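Local coordinates for protein transcriptional regulator, LYSR family (Neisseria meningitidis, PDB 4AB5) that probably acts as a LysR-family, MetR-like transcription factor controlling methionine biosynthesis genes, represented here by its regulatory domain, at residues B[25-30]-B[199-204]. Numbering follows the deposited sequence.
Sequences PAMGEF and NNFCQI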
loop_
_atom_site.group_PDB
_atom_site.type_symbol
_atom_site.label_atom_id
_atom_site.label_comp_id
_atom_site.label_asym_id
_atom_site.label_seq_id
_atom_site.Cartn_x
_atom_site.Cartn_y
_atom_site.Cartn_z
ATOM N N PRO B 25 -10.589 2.276 7.266
ATOM C CA PRO B 25 -11.414 3.223 8.047
ATOM C C PRO B 25 -12.735 2.632 8.564
ATOM O O PRO B 25 -13.283 3.159 9.531
ATOM C CB PRO B 25 -11.631 4.402 7.093
ATOM C CG PRO B 25 -11.411 3.872 5.755
ATOM C CD PRO B 25 -10.478 2.709 5.856
ATOM N N ALA B 26 -13.232 1.529 7.952
ATOM C CA ALA B 26 -14.447 0.832 8.403
ATOM C C ALA B 26 -14.158 0.185 9.761
ATOM O O ALA B 26 -15.006 0.241 10.658
ATOM C CB ALA B 26 -14.882 -0.218 7.390
HETATM N N MSE B 27 -12.928 -0.356 9.931
HETATM C CA MSE B 27 -12.434 -0.945 11.181
HETATM C C MSE B 27 -12.266 0.135 12.242
HETATM O O MSE B 27 -12.553 -0.109 13.412
HETATM C CB MSE B 27 -11.085 -1.652 10.966
HETATM C CG MSE B 27 -11.203 -3.016 10.318
HETATM SE SE MSE B 27 -9.441 -3.816 10.024
HETATM C CE MSE B 27 -9.010 -4.392 11.865
ATOM N N GLY B 28 -11.808 1.316 11.812
ATOM C CA GLY B 28 -11.589 2.483 12.662
ATOM C C GLY B 28 -12.851 3.078 13.255
ATOM O O GLY B 28 -12.787 3.737 14.296
ATOM N N GLU B 29 -14.002 2.870 12.576
ATOM C CA GLU B 29 -15.336 3.330 12.993
ATOM C C GLU B 29 -15.980 2.273 13.897
ATOM O O GLU B 29 -16.574 2.614 14.918
ATOM C CB GLU B 29 -16.211 3.635 11.755
ATOM C CG GLU B 29 -17.520 4.347 12.064
ATOM C CD GLU B 29 -18.312 4.781 10.845
ATOM O OE1 GLU B 29 -18.058 5.895 10.334
ATOM O OE2 GLU B 29 -19.182 4.006 10.389
ATOM N N PHE B 30 -15.846 0.994 13.517
ATOM C CA PHE B 30 -16.355 -0.166 14.255
ATOM C C PHE B 30 -15.724 -0.275 15.663
ATOM O O PHE B 30 -16.443 -0.507 16.631
ATOM C CB PHE B 30 -16.092 -1.453 13.444
ATOM C CG PHE B 30 -16.462 -2.752 14.122
ATOM C CD1 PHE B 30 -15.539 -3.432 14.913
ATOM C CD2 PHE B 30 -17.712 -3.321 13.930
ATOM C CE1 PHE B 30 -15.879 -4.626 15.550
ATOM C CE2 PHE B 30 -18.044 -4.530 14.543
ATOM C CZ PHE B 30 -17.133 -5.164 15.365
ATOM N N ASN B 199 -22.882 -8.316 11.452
ATOM C CA ASN B 199 -23.891 -7.651 10.648
ATOM C C ASN B 199 -23.678 -6.145 10.646
ATOM O O ASN B 199 -23.795 -5.524 9.590
ATOM C CB ASN B 199 -25.292 -8.013 11.141
ATOM C CG ASN B 199 -26.194 -8.519 10.064
ATOM O OD1 ASN B 199 -27.182 -7.876 9.709
ATOM N ND2 ASN B 199 -25.809 -9.598 9.400
ATOM N N ASN B 200 -23.322 -5.568 11.821
ATOM C CA ASN B 200 -23.074 -4.141 11.951
ATOM C C ASN B 200 -21.786 -3.715 11.234
ATOM O O ASN B 200 -21.728 -2.596 10.723
ATOM C CB ASN B 200 -23.142 -3.694 13.407
ATOM C CG ASN B 200 -23.011 -2.214 13.590
ATOM O OD1 ASN B 200 -23.810 -1.400 13.108
ATOM N ND2 ASN B 200 -21.938 -1.843 14.229
ATOM N N PHE B 201 -20.776 -4.610 11.146
ATOM C CA PHE B 201 -19.546 -4.294 10.414
ATOM C C PHE B 201 -19.840 -4.140 8.916
ATOM O O PHE B 201 -19.270 -3.267 8.266
ATOM C CB PHE B 201 -18.442 -5.340 10.645
ATOM C CG PHE B 201 -17.107 -4.953 10.053
ATOM C CD1 PHE B 201 -16.444 -3.809 10.481
ATOM C CD2 PHE B 201 -16.507 -5.741 9.075
ATOM C CE1 PHE B 201 -15.206 -3.455 9.932
ATOM C CE2 PHE B 201 -15.263 -5.390 8.529
ATOM C CZ PHE B 201 -14.626 -4.242 8.950
ATOM N N CYS B 202 -20.765 -4.962 8.390
ATOM C CA CYS B 202 -21.183 -4.918 6.987
ATOM C C CYS B 202 -21.989 -3.675 6.677
ATOM O O CYS B 202 -21.802 -3.085 5.607
ATOM C CB CYS B 202 -21.930 -6.180 6.602
ATOM S SG CYS B 202 -20.981 -7.692 6.864
ATOM N N GLN B 203 -22.854 -3.244 7.618
ATOM C CA GLN B 203 -23.617 -2.011 7.420
ATOM C C GLN B 203 -22.735 -0.761 7.498
ATOM O O GLN B 203 -23.023 0.207 6.802
ATOM C CB GLN B 203 -24.920 -1.933 8.237
ATOM C CG GLN B 203 -24.779 -1.821 9.743
ATOM C CD GLN B 203 -26.118 -1.894 10.441
ATOM O OE1 GLN B 203 -27.006 -1.058 10.230
ATOM N NE2 GLN B 203 -26.291 -2.891 11.300
ATOM N N ILE B 204 -21.612 -0.826 8.263
ATOM C CA ILE B 204 -20.604 0.238 8.369
ATOM C C ILE B 204 -19.878 0.346 7.028
ATOM O O ILE B 204 -19.769 1.452 6.501
ATOM C CB ILE B 204 -19.645 0.019 9.584
ATOM C CG1 ILE B 204 -20.350 0.360 10.928
ATOM C CG2 ILE B 204 -18.328 0.815 9.448
ATOM C CD1 ILE B 204 -19.650 -0.226 12.232
#
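The best-held polar atom is the backbone carbonyl oxygen of Ala-26, gripped by two amides of its own helix: Phe-30 N donates to Ala-26 O at 3.1 Å, and Glu-29 N adds a weak bond. From the other helix it meets only carbon, Ile-204 CG2 and the edge of the Phe-201 ring at CE1. The axes of segments 25-30 and 199-204 run at 127° and approach to 9.7 Å, so two helices distant in sequence pack obliquely, without any polar link between these segments.

Phe-30 and Phe-201 form a T-shaped pair. Their centroids lie 5.3 Å apart with planes at 82°, the edge of Phe-201 turned to the face of Phe-30; the nearest approach is Phe-30 CD2 to Phe-201 CD1, 3.7 Å. Both side chains hold CG anti to the backbone N, which carries each ring across toward the other helix. The far end of the Phe-201 ring, CZ, crosses Met-27 obliquely, 3.9 Å from its CG. Met-27 is a selenomethionine.

Ile-204 fills the other part of the interface with separate branches. Its CD1 comes to the rim of the Phe-30 ring, near the ring plane, and lies 4.0 Å from Phe-30 CB. Its CG2 sits 4.1 Å from Ala-26 CB and meets Glu-29 OE2 at 3.4 Å, a carbon-oxygen van der Waals contact in which the extended Glu-29 chain crosses obliquely. The other carboxylate oxygen, OE1, goes to Arg-208.

Leu-10 and Ile-12 of strand 8-13 touch Phe-201, placing the contact in the core of a lobe of the LysR effector-binding domain, a periplasmic-binding-protein-like fold. The chemistry implies cohesion by apolar and aromatic packing, while a salt bridge from Glu-29 to Arg-208, just beyond segment 199-204 on the same helix, joins the two helices.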